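Local structure of odorant binding protein (AGAP010409-PA) (Anopheles gambiae, 3L4A) at residues 36-39 / 40-44; 91-95 / 96-100; 105-108 / 109-113. The protein probably binds small odorant molecules as a secreted, mainly helical carrier of the PBP/GOBP family held together by three disulfides. All coordinates share one frame; numbering follows the deposited sequence.

Contact 1: 36-39 / 40-44; sequences PVTH and CFVRC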
# COMPACT_ATOMS: atom_id res chain seq x y z
N PRO A 36 -9.29 8.58 7.83
CA PRO A 36 -8.03 9.34 7.85
C PRO A 36 -6.89 8.66 8.60
O PRO A 36 -5.74 8.77 8.18
CB PRO A 36 -8.41 10.65 8.54
CG PRO A 36 -9.87 10.80 8.27
CD PRO A 36 -10.43 9.41 8.28
N VAL A 37 -7.19 7.99 9.71
CA VAL A 37 -6.15 7.29 10.47
C VAL A 37 -5.58 6.16 9.64
O VAL A 37 -4.36 6.04 9.47
CB VAL A 37 -6.70 6.73 11.79
CG1 VAL A 37 -5.63 5.93 12.52
CG2 VAL A 37 -7.19 7.88 12.67
N THR A 38 -6.46 5.33 9.09
CA THR A 38 -6.03 4.23 8.24
C THR A 38 -5.27 4.72 7.00
O THR A 38 -4.33 4.06 6.55
CB THR A 38 -7.21 3.35 7.82
OG1 THR A 38 -7.80 2.79 9.00
CG2 THR A 38 -6.74 2.21 6.94
N HIS A 39 -5.67 5.86 6.45
CA HIS A 39 -4.91 6.41 5.32
C HIS A 39 -3.45 6.56 5.70
O HIS A 39 -2.55 6.14 4.98
CB HIS A 39 -5.44 7.78 4.89
CG HIS A 39 -6.83 7.75 4.33
ND1 HIS A 39 -7.55 8.90 4.11
CD2 HIS A 39 -7.63 6.72 3.96
CE1 HIS A 39 -8.74 8.59 3.62
NE2 HIS A 39 -8.81 7.27 3.52
N CYS A 40 -3.21 7.20 6.84
CA CYS A 40 -1.85 7.42 7.29
C CYS A 40 -1.15 6.13 7.70
O CYS A 40 0.05 5.98 7.49
CB CYS A 40 -1.80 8.45 8.42
SG CYS A 40 -2.19 10.14 7.89
N PHE A 41 -1.91 5.19 8.26
CA PHE A 41 -1.36 3.89 8.61
C PHE A 41 -0.85 3.15 7.36
O PHE A 41 0.25 2.61 7.36
CB PHE A 41 -2.39 3.04 9.36
CG PHE A 41 -1.86 1.72 9.82
CD1 PHE A 41 -1.08 1.64 10.97
CD2 PHE A 41 -2.12 0.56 9.11
CE1 PHE A 41 -0.59 0.43 11.41
CE2 PHE A 41 -1.62 -0.66 9.54
CZ PHE A 41 -0.85 -0.72 10.69
N VAL A 42 -1.67 3.14 6.31
CA VAL A 42 -1.30 2.49 5.06
C VAL A 42 -0.06 3.16 4.45
O VAL A 42 0.86 2.48 4.00
CB VAL A 42 -2.47 2.49 4.09
CG1 VAL A 42 -1.99 2.18 2.67
CG2 VAL A 42 -3.52 1.49 4.58
N ARG A 43 -0.02 4.48 4.48
CA ARG A 43 1.18 5.19 4.05
C ARG A 43 2.41 4.72 4.83
O ARG A 43 3.45 4.42 4.26
CB ARG A 43 1.02 6.70 4.20
CG ARG A 43 2.30 7.47 3.92
CD ARG A 43 2.04 8.96 3.91
NE ARG A 43 3.27 9.73 3.73
CZ ARG A 43 4.04 10.14 4.74
NH1 ARG A 43 3.70 9.87 5.99
NH2 ARG A 43 5.14 10.83 4.49
N CYS A 44 2.28 4.65 6.15
CA CYS A 44 3.39 4.26 7.01
C CYS A 44 3.90 2.86 6.66
O CYS A 44 5.10 2.65 6.54
CB CYS A 44 2.96 4.33 8.48
SG CYS A 44 4.28 3.92 9.64
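The shortest polar bond runs from Val42 N to Thr38 O at 2.8 Å, nearly straight at 169° at the hydrogen. The same carbonyl oxygen is also brushed by Val42 CG2, 3.3 Å from Thr38 O, because this methyl stands beside the backbone N of its own residue. Thr38 CG2 lies 4.1 Å from Val42 CG2, a loose methyl contact between side chains that cross at a slant one turn apart. Phe41 N to Val37 O, Arg43 N to His39 O and the longer Cys40 N to Pro36 O, at 3.3 Å, complete four successive i to i+4 bonds, the evidence for a regular first stretch of alpha-helix 36-48. This helix carries two cysteines of the odorant-binding protein fold: Cys40 is joined to Cys97 and Cys44 to Cys11. Cys40 SG, anti to its carbonyl carbon (chi1 -69°), leans back over the preceding turn to 3.8 Å from Pro36 O. The polar ends find partners beyond the two segments: Thr38 OG1 bonds to Asp35 and Tyr27, and His39 NE2 to Asp34. Phe41 stacks its ring on Tyr27, while Arg43 forms a salt bridge with Asp54.

Contact 2: 91-95 / 96-100; sequences ETIED and LCERA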
# COMPACT_ATOMS: atom_id res chain seq x y z
N GLU A 91 -0.44 12.99 -8.04
CA GLU A 91 0.31 14.23 -7.81
C GLU A 91 -0.60 15.39 -7.43
O GLU A 91 -0.15 16.39 -6.88
CB GLU A 91 1.12 14.61 -9.05
CG GLU A 91 1.10 13.58 -10.15
CD GLU A 91 -0.22 13.55 -10.88
OE1 GLU A 91 -0.68 14.62 -11.32
OE2 GLU A 91 -0.80 12.46 -11.00
N THR A 92 -1.90 15.25 -7.73
CA THR A 92 -2.85 16.31 -7.41
C THR A 92 -3.50 16.13 -6.04
O THR A 92 -4.27 16.97 -5.59
CB THR A 92 -3.99 16.42 -8.45
OG1 THR A 92 -4.88 15.32 -8.32
CG2 THR A 92 -3.43 16.48 -9.87
N ILE A 93 -3.20 15.01 -5.39
CA ILE A 93 -3.74 14.75 -4.06
C ILE A 93 -2.78 15.35 -3.05
O ILE A 93 -1.66 14.88 -2.87
CB ILE A 93 -3.94 13.25 -3.83
CG1 ILE A 93 -4.92 12.69 -4.85
CG2 ILE A 93 -4.49 13.01 -2.43
CD1 ILE A 93 -5.13 11.19 -4.75
N GLU A 94 -3.23 16.42 -2.39
CA GLU A 94 -2.38 17.20 -1.50
C GLU A 94 -2.04 16.46 -0.21
O GLU A 94 -0.91 16.54 0.28
CB GLU A 94 -3.05 18.54 -1.16
CG GLU A 94 -3.70 19.23 -2.35
CD GLU A 94 -5.18 18.90 -2.49
OE1 GLU A 94 -5.52 17.70 -2.57
OE2 GLU A 94 -6.00 19.84 -2.53
N ASP A 95 -3.02 15.75 0.33
CA ASP A 95 -2.82 15.00 1.57
C ASP A 95 -2.00 13.74 1.28
O ASP A 95 -2.45 12.87 0.54
CB ASP A 95 -4.17 14.64 2.17
CG ASP A 95 -4.05 14.04 3.55
OD1 ASP A 95 -4.52 14.67 4.52
OD2 ASP A 95 -3.48 12.94 3.69
N LEU A 96 -0.81 13.66 1.87
CA LEU A 96 0.11 12.54 1.61
C LEU A 96 -0.45 11.18 2.03
O LEU A 96 -0.17 10.16 1.40
CB LEU A 96 1.45 12.75 2.33
CG LEU A 96 2.34 13.88 1.83
CD1 LEU A 96 3.70 13.78 2.49
CD2 LEU A 96 2.48 13.83 0.31
N CYS A 97 -1.23 11.16 3.10
CA CYS A 97 -1.84 9.91 3.53
C CYS A 97 -2.94 9.50 2.57
O CYS A 97 -3.03 8.33 2.18
CB CYS A 97 -2.41 10.05 4.93
SG CYS A 97 -1.16 10.43 6.16
N GLU A 98 -3.78 10.45 2.18
CA GLU A 98 -4.84 10.14 1.23
C GLU A 98 -4.25 9.65 -0.09
O GLU A 98 -4.77 8.73 -0.73
CB GLU A 98 -5.73 11.37 1.00
CG GLU A 98 -6.92 11.10 0.09
CD GLU A 98 -7.70 12.37 -0.22
OE1 GLU A 98 -8.40 12.40 -1.25
OE2 GLU A 98 -7.60 13.33 0.57
N ARG A 99 -3.14 10.27 -0.51
CA ARG A 99 -2.46 9.88 -1.73
C ARG A 99 -1.99 8.43 -1.68
O ARG A 99 -2.21 7.66 -2.63
CB ARG A 99 -1.29 10.82 -2.01
CG ARG A 99 -0.63 10.60 -3.36
CD ARG A 99 0.70 11.32 -3.46
NE ARG A 99 0.51 12.76 -3.37
CZ ARG A 99 1.50 13.63 -3.23
NH1 ARG A 99 2.76 13.20 -3.15
NH2 ARG A 99 1.24 14.93 -3.16
N ALA A 100 -1.33 8.05 -0.59
CA ALA A 100 -0.84 6.68 -0.45
C ALA A 100 -2.00 5.70 -0.43
O ALA A 100 -1.93 4.64 -1.06
CB ALA A 100 0.01 6.53 0.81
O HOH W 1 -5.88 15.87 -0.37
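Arg99 grips the carbonyl oxygen of Ile93 side-on with two nitrogens, NE at 3.1 Å and NH2 at 2.9 Å from Ile93 O. Sharing one acceptor leaves both bonds bent (142° and 148°), though the oxygen sits close to the guanidinium plane. A bend at chi3 turns the guanidinium back so that its NE/NH2 edge meets Ile93 O, while Ile93 CG2 packs 3.9 Å from Arg99 CB. The third nitrogen, Arg99 NH1, makes a weak hydrogen bond to Asp54 O, and Leu96 CD2 lies over one guanidinium face, offset toward the rim. Asp95 is the N-cap of the following helix. Its OD2 accepts a straight bond from Glu98 N at 2.9 Å (166°), on the anti side and out of the carboxylate plane, and a weak, strongly bent one from Cys97 N. Asp95 O takes Arg99 N at 2.9 Å, starting the helical bonding. On the exposed side a water accepts from Asp95 N and donates to Glu94 OE1 and Glu98 OE2, bridging two carboxylates. The contact lies at the surface where the loop after helix 75-87 enters helix 96-105; Cys97 is disulfide-bonded to Cys40 of helix 36-48, Leu96 rests on Arg43 of that helix, and Arg99 on Tyr52 of strand 52-53.

Contact 3: 105-108 / 109-113; sequences QCLR and EDYEM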
# COMPACT_ATOMS: atom_id res chain seq x y z
N GLN A 105 -5.16 1.42 -3.35
CA GLN A 105 -6.43 0.88 -3.82
C GLN A 105 -6.28 0.17 -5.17
O GLN A 105 -7.02 -0.76 -5.48
CB GLN A 105 -7.50 1.97 -3.89
CG GLN A 105 -8.00 2.43 -2.53
CD GLN A 105 -9.06 3.50 -2.64
OE1 GLN A 105 -10.04 3.49 -1.90
NE2 GLN A 105 -8.87 4.41 -3.59
N CYS A 106 -5.31 0.61 -5.98
CA CYS A 106 -5.07 -0.05 -7.26
C CYS A 106 -4.70 -1.52 -7.08
O CYS A 106 -5.01 -2.35 -7.94
CB CYS A 106 -3.97 0.66 -8.03
SG CYS A 106 -4.55 2.15 -8.84
N LEU A 107 -4.06 -1.83 -5.97
CA LEU A 107 -3.55 -3.19 -5.74
C LEU A 107 -4.47 -4.02 -4.84
O LEU A 107 -4.12 -5.13 -4.45
CB LEU A 107 -2.11 -3.17 -5.22
CG LEU A 107 -1.03 -2.87 -6.27
CD1 LEU A 107 -0.95 -1.38 -6.58
CD2 LEU A 107 0.33 -3.38 -5.82
N ARG A 108 -5.64 -3.48 -4.50
CA ARG A 108 -6.55 -4.17 -3.59
C ARG A 108 -6.90 -5.58 -4.08
O ARG A 108 -6.78 -6.55 -3.32
CB ARG A 108 -7.82 -3.35 -3.36
CG ARG A 108 -8.93 -4.11 -2.63
CD ARG A 108 -10.15 -3.22 -2.38
NE ARG A 108 -11.23 -3.97 -1.74
CZ ARG A 108 -12.51 -3.62 -1.79
NH1 ARG A 108 -12.87 -2.54 -2.47
NH2 ARG A 108 -13.43 -4.36 -1.18
N GLU A 109 -7.35 -5.69 -5.32
CA GLU A 109 -7.77 -6.98 -5.86
C GLU A 109 -6.63 -8.00 -5.81
O GLU A 109 -6.86 -9.17 -5.53
CB GLU A 109 -8.31 -6.84 -7.29
CG GLU A 109 -9.64 -6.12 -7.40
CD GLU A 109 -9.50 -4.61 -7.52
OE1 GLU A 109 -10.52 -3.94 -7.81
OE2 GLU A 109 -8.38 -4.09 -7.33
N ASP A 110 -5.41 -7.56 -6.08
CA ASP A 110 -4.26 -8.45 -6.07
C ASP A 110 -3.97 -8.98 -4.67
O ASP A 110 -3.72 -10.18 -4.49
CB ASP A 110 -3.02 -7.72 -6.61
CG ASP A 110 -3.26 -7.12 -7.97
OD1 ASP A 110 -2.81 -7.71 -8.96
OD2 ASP A 110 -3.90 -6.05 -8.04
N TYR A 111 -3.99 -8.10 -3.69
CA TYR A 111 -3.69 -8.50 -2.33
C TYR A 111 -4.78 -9.41 -1.79
O TYR A 111 -4.49 -10.39 -1.11
CB TYR A 111 -3.47 -7.27 -1.43
CG TYR A 111 -2.04 -6.79 -1.47
CD1 TYR A 111 -1.06 -7.42 -0.72
CD2 TYR A 111 -1.66 -5.71 -2.26
CE1 TYR A 111 0.26 -7.01 -0.75
CE2 TYR A 111 -0.34 -5.28 -2.30
CZ TYR A 111 0.61 -5.93 -1.55
OH TYR A 111 1.93 -5.52 -1.56
N GLU A 112 -6.02 -9.10 -2.13
CA GLU A 112 -7.13 -9.93 -1.66
C GLU A 112 -7.08 -11.32 -2.27
O GLU A 112 -7.34 -12.31 -1.59
CB GLU A 112 -8.49 -9.23 -1.87
CG GLU A 112 -8.59 -7.95 -1.06
CD GLU A 112 -10.02 -7.50 -0.81
OE1 GLU A 112 -10.96 -8.27 -1.11
OE2 GLU A 112 -10.20 -6.38 -0.29
N MET A 113 -6.71 -11.42 -3.55
CA MET A 113 -6.61 -12.73 -4.17
C MET A 113 -5.50 -13.53 -3.51
O MET A 113 -5.65 -14.72 -3.22
CB MET A 113 -6.35 -12.61 -5.66
CG MET A 113 -6.48 -13.94 -6.38
SD MET A 113 -6.39 -13.78 -8.16
CE MET A 113 -4.63 -13.51 -8.39
O HOH W 2 -8.30 -1.50 -7.86
O HOH W 3 -13.47 -7.12 -0.78
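Leu107 CB meets the edge of the Tyr111 ring one turn on, at the start of helix 108-117, where Leu107 is the N-cap residue and a type I beta turn from Gln105 to Arg108 leads in from helix 96-105. This short connection between helix 96-105 and helix 108-117 of an odorant-binding protein fold also holds Cys106, disulfide-bonded to Cys84. The tight side is apolar. Leu107 CB is 3.9 Å from Tyr111 CD2 and sits in the plane of the ring, and Tyr111 N bonds to Leu107 O at 3.1 Å. Beyond the ring, Tyr111 OH reaches Asn63 and Asn66, which fixes the far end of the side chain, and Leu107 touches His81 of helix 75-87. The opposite character is found among Arg108, Glu109 and Glu112, all exposed. Here Arg108, extended from CG to NE with CG anti to the backbone N (chi1 170°), runs at a slant across Glu112, and NE forms a salt bridge with Glu112 OE2 at 3.0 Å. The bond is straight, 171° at the hydrogen, and lies in the guanidinium plane, yet OE2 is met from above its carboxylate plane, the two planes being 58° apart. Glu112 N also bonds to Arg108 O at 2.9 Å. Water joins this side too: a molecule near the turn lies 2.8 Å from Gln105 O and 2.6 Å from Glu109 OE2. A second accepts from Arg108 NH2 and donates to Glu112 OE1, each at 2.8 Å.

In the fold
The three contacts follow one another along the chain, each formed within a helix or at its start: contact 1 in helix 36-48, contact 2 at the entry to helix 96-105, and contact 3 where helix 108-117 takes over after that helix. Contacts 1 and 2 have centres about 11 Å apart and touch directly through the Cys40-Cys97 disulfide and the packing of Arg43 on Leu96 and Ala100, so helix 36-48 is locked against helix 96-105. Contact 3 lies about 17 Å from contact 1 and 19 Å from contact 2, centre to centre, and touches neither. Its Cys106 bonds to helix 75-87 instead. Together the contacts supply one cysteine or more to each of the three disulfides.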